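Local coordinates for protein heroin esterase (Rhodococcus sp., PDB 1LZL) that hydrolyses ester bonds as an alpha/beta-hydrolase-fold acetyl esterase, probably removing the acetyl groups of heroin, at residues 52-57 / 137-142; 82-87 / 99-104; 21-26 / 207-212. One frame throughout, in Å; residues are numbered along the deposited sequence. Where two conformers were deposited one is given.

Interaction 1 (52-57 / 137-142); sequences RELSAP and LLYIHA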
loop_
_atom_site.group_PDB
_atom_site.type_symbol
_atom_site.label_atom_id
_atom_site.label_comp_id
_atom_site.label_asym_id
_atom_site.label_seq_id
_atom_site.Cartn_x
_atom_site.Cartn_y
_atom_site.Cartn_z
ATOM N N ARG A 52 -20.212 0.788 -0.980
ATOM C CA ARG A 52 -20.907 0.141 -2.092
ATOM C C ARG A 52 -19.820 -0.286 -3.081
ATOM O O ARG A 52 -18.716 0.224 -3.016
ATOM C CB ARG A 52 -21.953 0.993 -2.772
ATOM C CG ARG A 52 -21.428 2.141 -3.625
ATOM C CD ARG A 52 -22.577 2.928 -4.268
ATOM N NE ARG A 52 -22.121 4.283 -4.584
ATOM C CZ ARG A 52 -21.965 4.790 -5.784
ATOM N NH1 ARG A 52 -22.251 4.043 -6.861
ATOM N NH2 ARG A 52 -21.535 6.042 -5.970
ATOM N N GLU A 53 -20.190 -1.207 -3.950
ATOM C CA GLU A 53 -19.203 -1.695 -4.893
ATOM C C GLU A 53 -19.288 -0.978 -6.226
ATOM O O GLU A 53 -20.367 -0.861 -6.793
ATOM C CB GLU A 53 -19.428 -3.185 -5.093
ATOM C CG GLU A 53 -18.377 -3.879 -5.965
ATOM C CD GLU A 53 -18.691 -5.380 -5.909
ATOM O OE1 GLU A 53 -18.512 -5.940 -4.800
ATOM O OE2 GLU A 53 -19.120 -5.958 -6.928
ATOM N N LEU A 54 -18.130 -0.517 -6.691
ATOM C CA LEU A 54 -18.018 0.050 -8.031
ATOM C C LEU A 54 -17.313 -0.981 -8.905
ATOM O O LEU A 54 -16.568 -1.846 -8.440
ATOM C CB LEU A 54 -17.183 1.344 -8.069
ATOM C CG LEU A 54 -17.586 2.428 -7.073
ATOM C CD1 LEU A 54 -16.718 3.690 -7.135
ATOM C CD2 LEU A 54 -19.048 2.774 -7.319
ATOM N N SER A 55 -17.525 -0.838 -10.222
ATOM C CA SER A 55 -16.884 -1.679 -11.203
ATOM C C SER A 55 -16.140 -0.843 -12.228
ATOM O O SER A 55 -16.763 -0.232 -13.084
ATOM C CB SER A 55 -18.038 -2.456 -11.832
ATOM O OG SER A 55 -17.595 -3.448 -12.705
ATOM N N ALA A 56 -14.818 -0.811 -12.184
ATOM C CA ALA A 56 -13.967 -0.085 -13.126
ATOM C C ALA A 56 -13.597 -0.987 -14.290
ATOM O O ALA A 56 -13.106 -2.118 -14.160
ATOM C CB ALA A 56 -12.705 0.392 -12.406
ATOM N N PRO A 57 -13.782 -0.577 -15.544
ATOM C CA PRO A 57 -13.304 -1.395 -16.667
ATOM C C PRO A 57 -11.794 -1.629 -16.585
ATOM O O PRO A 57 -11.011 -0.715 -16.299
ATOM C CB PRO A 57 -13.698 -0.534 -17.876
ATOM C CG PRO A 57 -14.842 0.321 -17.394
ATOM C CD PRO A 57 -14.528 0.636 -15.960
ATOM N N LEU A 137 -7.971 4.051 -11.051
ATOM C CA LEU A 137 -7.684 5.487 -11.007
ATOM C C LEU A 137 -8.320 6.206 -12.187
ATOM O O LEU A 137 -8.961 7.249 -11.989
ATOM C CB LEU A 137 -6.155 5.686 -10.973
ATOM C CG LEU A 137 -5.719 7.163 -10.944
ATOM C CD1 LEU A 137 -6.199 7.861 -9.664
ATOM C CD2 LEU A 137 -4.205 7.341 -11.092
ATOM N N LEU A 138 -8.140 5.656 -13.381
ATOM C CA LEU A 138 -8.780 6.237 -14.589
ATOM C C LEU A 138 -10.284 6.344 -14.410
ATOM O O LEU A 138 -10.895 7.347 -14.788
ATOM C CB LEU A 138 -8.449 5.347 -15.790
ATOM C CG LEU A 138 -7.031 5.485 -16.368
ATOM C CD1 LEU A 138 -6.764 4.423 -17.423
ATOM C CD2 LEU A 138 -6.876 6.865 -17.023
ATOM N N TYR A 139 -10.863 5.268 -13.879
ATOM C CA TYR A 139 -12.317 5.253 -13.686
ATOM C C TYR A 139 -12.743 6.283 -12.672
ATOM O O TYR A 139 -13.703 7.032 -12.946
ATOM C CB TYR A 139 -12.713 3.843 -13.231
ATOM C CG TYR A 139 -14.165 3.804 -12.775
ATOM C CD1 TYR A 139 -15.188 3.749 -13.719
ATOM C CD2 TYR A 139 -14.485 3.812 -11.415
ATOM C CE1 TYR A 139 -16.503 3.711 -13.250
ATOM C CE2 TYR A 139 -15.777 3.783 -10.939
ATOM C CZ TYR A 139 -16.774 3.722 -11.907
ATOM O OH TYR A 139 -18.091 3.706 -11.492
ATOM N N ILE A 140 -12.137 6.306 -11.473
ATOM C CA ILE A 140 -12.640 7.280 -10.470
ATOM C C ILE A 140 -12.474 8.712 -10.955
ATOM O O ILE A 140 -13.326 9.561 -10.651
ATOM C CB ILE A 140 -12.096 7.076 -9.055
ATOM C CG1 ILE A 140 -10.596 7.235 -8.950
ATOM C CG2 ILE A 140 -12.585 5.724 -8.519
ATOM C CD1 ILE A 140 -10.130 7.028 -7.510
ATOM N N HIS A 141 -11.421 8.997 -11.722
ATOM C CA HIS A 141 -11.165 10.344 -12.210
ATOM C C HIS A 141 -12.214 10.691 -13.257
ATOM O O HIS A 141 -12.799 11.783 -13.168
ATOM C CB HIS A 141 -9.749 10.411 -12.811
ATOM C CG HIS A 141 -9.500 11.791 -13.342
ATOM N ND1 HIS A 141 -9.438 11.986 -14.690
ATOM C CD2 HIS A 141 -9.344 12.997 -12.732
ATOM C CE1 HIS A 141 -9.226 13.292 -14.913
ATOM N NE2 HIS A 141 -9.171 13.917 -13.748
ATOM N N ALA A 142 -12.462 9.780 -14.178
ATOM C CA ALA A 142 -13.410 10.051 -15.286
ATOM C C ALA A 142 -14.833 10.118 -14.794
ATOM O O ALA A 142 -15.649 10.823 -15.374
ATOM C CB ALA A 142 -13.312 8.970 -16.355
HETATM O O HOH W 1 -19.592 1.084 -10.929
#
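Tyr-139 reaches out from its helix and lies against the edge strand, so that one aromatic ring meets four consecutive residues, Leu-54 to Pro-57. With CG anti to the backbone N (chi1 170°), the ring extends from the helix with one face turned to the strand backbone at Ser-55 and Ala-56. This face receives Ala-56 CA, 4.2 Å from the ring centroid and 23° off the ring normal, a CH-pi contact; Ser-55 O sits over the same face, likewise offset toward the rim. Leu-54 comes in differently, crossing the tyrosine at about a right angle and setting CD1 at the ring edge, 3.9 Å from Tyr-139 CE2. Closer to the helix, Ala-56 CB packs on Tyr-139 CB at 3.5 Å, while Pro-57 CD touches Tyr-139 CD1 obliquely. The phenol oxygen is tied back to the strand through a water that accepts from Ser-55 N at 2.9 Å and lies 3.1 Å from Tyr-139 OH. His-143 also meets the tyrosine ring, and Leu-147 of helix 144-147 touches both Leu-54 and Tyr-139. With strand and helix segments at 109°, the arrangement illustrates how a helix flanking the central sheet of an alpha/beta hydrolase is joined to the outermost strand 49-56.

Interaction 2 (82-87 / 99-104); sequences LLWIHG and DPFCVE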
loop_
_atom_site.group_PDB
_atom_site.type_symbol
_atom_site.label_atom_id
_atom_site.label_comp_id
_atom_site.label_asym_id
_atom_site.label_seq_id
_atom_site.Cartn_x
_atom_site.Cartn_y
_atom_site.Cartn_z
ATOM N N LEU A 82 -9.341 9.002 -1.607
ATOM C CA LEU A 82 -8.119 8.230 -1.472
ATOM C C LEU A 82 -8.323 6.934 -2.258
ATOM O O LEU A 82 -9.223 6.169 -1.891
ATOM C CB LEU A 82 -7.824 7.926 -0.010
ATOM C CG LEU A 82 -6.701 6.907 0.279
ATOM C CD1 LEU A 82 -5.347 7.422 -0.225
ATOM C CD2 LEU A 82 -6.702 6.604 1.779
ATOM N N LEU A 83 -7.519 6.689 -3.279
ATOM C CA LEU A 83 -7.483 5.367 -3.922
ATOM C C LEU A 83 -6.544 4.542 -3.052
ATOM O O LEU A 83 -5.389 4.915 -2.873
ATOM C CB LEU A 83 -6.982 5.512 -5.363
ATOM C CG LEU A 83 -6.992 4.233 -6.196
ATOM C CD1 LEU A 83 -8.354 3.927 -6.741
ATOM C CD2 LEU A 83 -6.041 4.328 -7.401
ATOM N N TRP A 84 -7.010 3.442 -2.475
ATOM C CA TRP A 84 -6.235 2.678 -1.531
ATOM C C TRP A 84 -5.982 1.274 -2.065
ATOM O O TRP A 84 -6.882 0.670 -2.669
ATOM C CB TRP A 84 -7.015 2.547 -0.178
ATOM C CG TRP A 84 -6.177 1.752 0.793
ATOM C CD1 TRP A 84 -6.384 0.484 1.205
ATOM C CD2 TRP A 84 -4.992 2.227 1.423
ATOM N NE1 TRP A 84 -5.399 0.119 2.076
ATOM C CE2 TRP A 84 -4.536 1.166 2.233
ATOM C CE3 TRP A 84 -4.270 3.418 1.415
ATOM C CZ2 TRP A 84 -3.388 1.245 3.024
ATOM C CZ3 TRP A 84 -3.118 3.518 2.200
ATOM C CH2 TRP A 84 -2.687 2.428 3.003
ATOM N N ILE A 85 -4.783 0.761 -1.834
ATOM C CA ILE A 85 -4.355 -0.525 -2.377
ATOM C C ILE A 85 -3.750 -1.345 -1.254
ATOM O O ILE A 85 -2.725 -1.004 -0.623
ATOM C CB ILE A 85 -3.326 -0.286 -3.513
ATOM C CG1 ILE A 85 -3.871 0.727 -4.544
ATOM C CG2 ILE A 85 -2.922 -1.589 -4.153
ATOM C CD1 ILE A 85 -2.795 1.245 -5.497
ATOM N N HIS A 86 -4.381 -2.489 -0.964
ATOM C CA HIS A 86 -3.971 -3.322 0.154
ATOM C C HIS A 86 -2.651 -4.038 -0.130
ATOM O O HIS A 86 -2.218 -4.134 -1.260
ATOM C CB HIS A 86 -5.014 -4.391 0.469
ATOM C CG HIS A 86 -5.106 -5.486 -0.557
ATOM N ND1 HIS A 86 -4.274 -6.579 -0.561
ATOM C CD2 HIS A 86 -5.996 -5.702 -1.591
ATOM C CE1 HIS A 86 -4.579 -7.394 -1.554
ATOM N NE2 HIS A 86 -5.620 -6.910 -2.201
ATOM N N GLY A 87 -2.053 -4.507 1.012
ATOM C CA GLY A 87 -0.799 -5.213 0.890
ATOM C C GLY A 87 -0.896 -6.719 0.868
ATOM O O GLY A 87 -1.992 -7.255 0.625
ATOM N N ASP A 99 -10.622 -2.738 4.946
ATOM C CA ASP A 99 -11.795 -1.970 5.377
ATOM C C ASP A 99 -11.586 -1.164 6.659
ATOM O O ASP A 99 -12.041 -0.014 6.675
ATOM C CB ASP A 99 -12.983 -2.917 5.593
ATOM C CG ASP A 99 -13.747 -3.331 4.370
ATOM O OD1 ASP A 99 -13.432 -2.922 3.219
ATOM O OD2 ASP A 99 -14.741 -4.092 4.508
ATOM N N PRO A 100 -10.895 -1.634 7.686
ATOM C CA PRO A 100 -10.752 -0.805 8.904
ATOM C C PRO A 100 -10.171 0.572 8.633
ATOM O O PRO A 100 -10.713 1.603 9.029
ATOM C CB PRO A 100 -9.836 -1.664 9.786
ATOM C CG PRO A 100 -10.185 -3.079 9.401
ATOM C CD PRO A 100 -10.277 -2.967 7.890
ATOM N N PHE A 101 -9.076 0.601 7.878
ATOM C CA PHE A 101 -8.414 1.872 7.562
ATOM C C PHE A 101 -9.295 2.726 6.664
ATOM O O PHE A 101 -9.382 3.948 6.846
ATOM C CB PHE A 101 -7.036 1.629 6.906
ATOM C CG PHE A 101 -6.297 2.925 6.573
ATOM C CD1 PHE A 101 -5.992 3.823 7.604
ATOM C CD2 PHE A 101 -5.965 3.229 5.252
ATOM C CE1 PHE A 101 -5.331 5.018 7.288
ATOM C CE2 PHE A 101 -5.252 4.392 4.937
ATOM C CZ PHE A 101 -4.956 5.281 5.976
ATOM N N CYS A 102 -9.931 2.110 5.668
ATOM C CA CYS A 102 -10.733 2.917 4.726
ATOM C C CYS A 102 -11.932 3.557 5.440
ATOM O O CYS A 102 -12.291 4.699 5.177
ATOM C CB CYS A 102 -11.158 2.035 3.542
ATOM S SG CYS A 102 -9.706 1.536 2.562
ATOM N N VAL A 103 -12.546 2.779 6.358
ATOM C CA VAL A 103 -13.629 3.354 7.159
ATOM C C VAL A 103 -13.101 4.510 8.005
ATOM O O VAL A 103 -13.724 5.574 8.126
ATOM C CB VAL A 103 -14.243 2.253 8.035
ATOM C CG1 VAL A 103 -15.118 2.827 9.147
ATOM C CG2 VAL A 103 -15.056 1.311 7.147
ATOM N N GLU A 104 -11.919 4.310 8.611
ATOM C CA GLU A 104 -11.340 5.381 9.437
ATOM C C GLU A 104 -11.172 6.690 8.689
ATOM O O GLU A 104 -11.492 7.801 9.142
ATOM C CB GLU A 104 -9.990 4.899 10.046
ATOM C CG GLU A 104 -9.478 5.906 11.077
ATOM C CD GLU A 104 -8.189 5.551 11.787
ATOM O OE1 GLU A 104 -7.414 4.758 11.188
ATOM O OE2 GLU A 104 -7.915 6.050 12.925
#
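The ring of Phe-101 turns its edge toward the indole face of Trp-84, and this inclined edge-to-face pair is the centre of the contact between strand and helix. The two planes are inclined at 58°, with the six-membered ring of Trp-84 and the ring of Phe-101 4.8 Å apart between centroids. Phe-101 CD2 lies over the centre of the indole face, and Phe-101 CE2 comes within 3.6 Å of Trp-84 CZ3. Further back along the indole, Cys-102 SG makes an oblique sulfur-aromatic contact, 3.7 Å from Trp-84 CD1. Leu-82, two residues earlier on the same side of the strand, adds CD2 at 4.1 Å from Phe-101 CE2 and crosses the phenylalanine at about a right angle.

In both aromatic residues CG is anti to the backbone N (chi1 -180° in Trp-84), which carries each ring into the space separating strand and helix. An alanine in place of Trp-84 would remove the indole, is likely to open a gap between strand and helix, and would probably leave the edge of Phe-101 and the sulfur of Cys-102 without their aromatic partner. A weak hydrogen bond from Trp-84 NE1 to Ser-98 OG links the indole to the residue just before the helix, whose first residue, Asp-99, forms a salt bridge with Arg-68.

The helix segment runs nearly antiparallel to the strand, at 168°, with the axes 10.2 Å apart, as expected in a beta-alpha-beta crossover. Here the unit comprises strand 79-85, helix 99-109 and strand 112-116; Cys-102 also touches Val-113 of strand 112-116, which runs parallel to strand 79-85. On the other side of strand 79-85, Leu-83 packs against helix 128-142, leaving the strand between two helical layers.

Interaction 3 (21-26 / 207-212); sequences VDFADL and PLWHRP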
loop_
_atom_site.group_PDB
_atom_site.type_symbol
_atom_site.label_atom_id
_atom_site.label_comp_id
_atom_site.label_asym_id
_atom_site.label_seq_id
_atom_site.Cartn_x
_atom_site.Cartn_y
_atom_site.Cartn_z
ATOM N N VAL A 21 3.629 -16.230 8.216
ATOM C CA VAL A 21 3.026 -16.127 6.879
ATOM C C VAL A 21 4.127 -16.459 5.884
ATOM O O VAL A 21 4.896 -15.621 5.462
ATOM C CB VAL A 21 2.467 -14.726 6.652
ATOM C CG1 VAL A 21 1.878 -14.615 5.257
ATOM C CG2 VAL A 21 1.434 -14.456 7.724
ATOM N N ASP A 22 4.197 -17.750 5.589
ATOM C CA ASP A 22 5.307 -18.212 4.772
ATOM C C ASP A 22 4.895 -18.317 3.303
ATOM O O ASP A 22 4.050 -19.163 2.971
ATOM C CB ASP A 22 5.788 -19.550 5.353
ATOM C CG ASP A 22 6.244 -20.559 4.314
ATOM O OD1 ASP A 22 6.955 -20.188 3.348
ATOM O OD2 ASP A 22 5.880 -21.755 4.486
ATOM N N PHE A 23 5.530 -17.495 2.453
ATOM C CA PHE A 23 5.218 -17.471 1.044
ATOM C C PHE A 23 5.525 -18.755 0.336
ATOM O O PHE A 23 5.104 -18.986 -0.785
ATOM C CB PHE A 23 6.013 -16.298 0.351
ATOM C CG PHE A 23 5.063 -15.111 0.304
ATOM C CD1 PHE A 23 4.230 -14.857 1.384
ATOM C CD2 PHE A 23 4.975 -14.264 -0.805
ATOM C CE1 PHE A 23 3.334 -13.818 1.381
ATOM C CE2 PHE A 23 4.054 -13.222 -0.815
ATOM C CZ PHE A 23 3.235 -13.009 0.256
ATOM N N ALA A 24 6.295 -19.642 0.951
ATOM C CA ALA A 24 6.685 -20.836 0.198
ATOM C C ALA A 24 5.475 -21.730 -0.023
ATOM O O ALA A 24 5.387 -22.480 -1.001
ATOM C CB ALA A 24 7.831 -21.515 0.928
ATOM N N ASP A 25 4.517 -21.653 0.889
ATOM C CA ASP A 25 3.295 -22.456 0.805
ATOM C C ASP A 25 2.183 -21.416 0.665
ATOM O O ASP A 25 1.600 -20.971 1.653
ATOM C CB ASP A 25 3.000 -23.344 2.001
ATOM C CG ASP A 25 1.715 -24.128 1.860
ATOM O OD1 ASP A 25 1.076 -24.077 0.808
ATOM O OD2 ASP A 25 1.352 -24.878 2.811
ATOM N N LEU A 26 1.945 -21.046 -0.584
ATOM C CA LEU A 26 0.983 -19.963 -0.794
ATOM C C LEU A 26 -0.421 -20.302 -0.342
ATOM O O LEU A 26 -1.029 -19.419 0.273
ATOM C CB LEU A 26 1.014 -19.596 -2.274
ATOM C CG LEU A 26 0.605 -18.187 -2.601
ATOM C CD1 LEU A 26 1.237 -17.151 -1.669
ATOM C CD2 LEU A 26 0.943 -17.901 -4.065
ATOM N N PRO A 207 10.116 -10.356 12.050
ATOM C CA PRO A 207 8.685 -10.627 12.119
ATOM C C PRO A 207 7.955 -10.279 10.804
ATOM O O PRO A 207 8.209 -9.221 10.231
ATOM C CB PRO A 207 8.245 -9.713 13.254
ATOM C CG PRO A 207 9.453 -9.570 14.137
ATOM C CD PRO A 207 10.573 -9.423 13.128
ATOM N N LEU A 208 7.097 -11.212 10.386
ATOM C CA LEU A 208 6.170 -11.151 9.282
ATOM C C LEU A 208 6.839 -11.058 7.932
ATOM O O LEU A 208 6.507 -11.829 6.993
ATOM C CB LEU A 208 5.193 -9.987 9.511
ATOM C CG LEU A 208 4.293 -10.185 10.744
ATOM C CD1 LEU A 208 3.250 -9.084 10.748
ATOM C CD2 LEU A 208 3.723 -11.593 10.713
ATOM N N TRP A 209 7.757 -10.118 7.674
ATOM C CA TRP A 209 8.455 -9.992 6.399
ATOM C C TRP A 209 9.945 -10.149 6.672
ATOM O O TRP A 209 10.404 -9.724 7.733
ATOM C CB TRP A 209 8.201 -8.661 5.712
ATOM C CG TRP A 209 8.294 -8.707 4.195
ATOM C CD1 TRP A 209 9.134 -8.050 3.363
ATOM C CD2 TRP A 209 7.438 -9.508 3.342
ATOM N NE1 TRP A 209 8.885 -8.365 2.035
ATOM C CE2 TRP A 209 7.853 -9.256 2.028
ATOM C CE3 TRP A 209 6.392 -10.385 3.652
ATOM C CZ2 TRP A 209 7.222 -9.880 0.928
ATOM C CZ3 TRP A 209 5.772 -11.007 2.546
ATOM C CH2 TRP A 209 6.188 -10.756 1.237
ATOM N N HIS A 210 10.615 -10.679 5.674
ATOM C CA HIS A 210 12.011 -11.098 5.810
ATOM C C HIS A 210 12.506 -11.402 4.420
ATOM O O HIS A 210 11.713 -11.520 3.449
ATOM C CB HIS A 210 12.158 -12.262 6.787
ATOM C CG HIS A 210 11.220 -13.413 6.542
ATOM N ND1 HIS A 210 10.320 -13.852 7.494
ATOM C CD2 HIS A 210 11.046 -14.177 5.426
ATOM C CE1 HIS A 210 9.639 -14.858 6.962
ATOM N NE2 HIS A 210 10.076 -15.061 5.732
ATOM N N ARG A 211 13.821 -11.578 4.304
ATOM C CA ARG A 211 14.402 -11.776 2.992
ATOM C C ARG A 211 13.819 -13.015 2.279
ATOM O O ARG A 211 13.502 -12.909 1.080
ATOM C CB ARG A 211 15.910 -11.851 3.145
ATOM C CG ARG A 211 16.591 -11.881 1.767
ATOM C CD ARG A 211 18.101 -12.044 1.981
ATOM N NE ARG A 211 18.707 -12.178 0.653
ATOM C CZ ARG A 211 19.005 -11.131 -0.099
ATOM N NH1 ARG A 211 18.790 -9.879 0.297
ATOM N NH2 ARG A 211 19.543 -11.289 -1.303
ATOM N N PRO A 212 13.638 -14.162 2.887
ATOM C CA PRO A 212 12.988 -15.272 2.176
ATOM C C PRO A 212 11.626 -14.916 1.611
ATOM O O PRO A 212 11.359 -15.273 0.432
ATOM C CB PRO A 212 12.889 -16.378 3.252
ATOM C CG PRO A 212 14.089 -16.099 4.096
ATOM C CD PRO A 212 14.098 -14.592 4.241
HETATM O O HOH W 2 6.066 -14.664 8.350
#
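Phe-23 and Trp-209 form a T-shaped aromatic pair that joins the N-terminal segment before helix 26-41 to the loop leading into helix 211-222 of this alpha/beta hydrolase. The indole supplies the edge and the phenylalanine the face: the planes stand at 89°, and the centroids of the Phe-23 ring and the Trp-209 six-membered ring are 5.1 Å apart. Trp-209 CH2 points onto Phe-23 toward the rim, 3.8 Å from Phe-23 CZ. Because CG of Trp-209 is swung anti to its main-chain nitrogen (chi1 -152°), the far end of the indole comes nearer the phenylalanine than its own CB bond would suggest. The same indole meets the ring of His-290, a member of the probable Ser-His-Asp triad, so Trp-209 borders the likely catalytic site, with Phe-23 packed against its CZ3-CH2 edge.

The direct polar links use backbone atoms of 21-26 and side chains of helix 211-222. Phe-23 N bonds to the side-chain oxygen of Asn-213, whose nitrogen binds Val-21 O, and Phe-23 O accepts from the hydroxyl of Tyr-220; helix 211-222 thus grips the N-terminal segment. Between the segments, one water accepts from Val-21 N at 2.9 Å and donates to Leu-208 O at 3.2 Å.

Overall arrangement
From the N terminus, the chain first passes through residues 21-26, whose partner segment 207-212 comes about 180 residues later; interaction 3 therefore closes the longest loop. Inside it, strand 49-56 opens the loop that interaction 1 closes at helix 128-142, and within that lies the short loop of interaction 2, from strand 79-85 to helix 99-109. The three are nested and none cross. Interactions 1 and 2 reach the same sheet and touch each other, Leu-137 CB lying 3.8 Å from Leu-83 CD2. Interaction 3, centred about 32 Å from interaction 1 on the opposite side of the chain's centre, instead ties the N-terminal segment to helix 211-222.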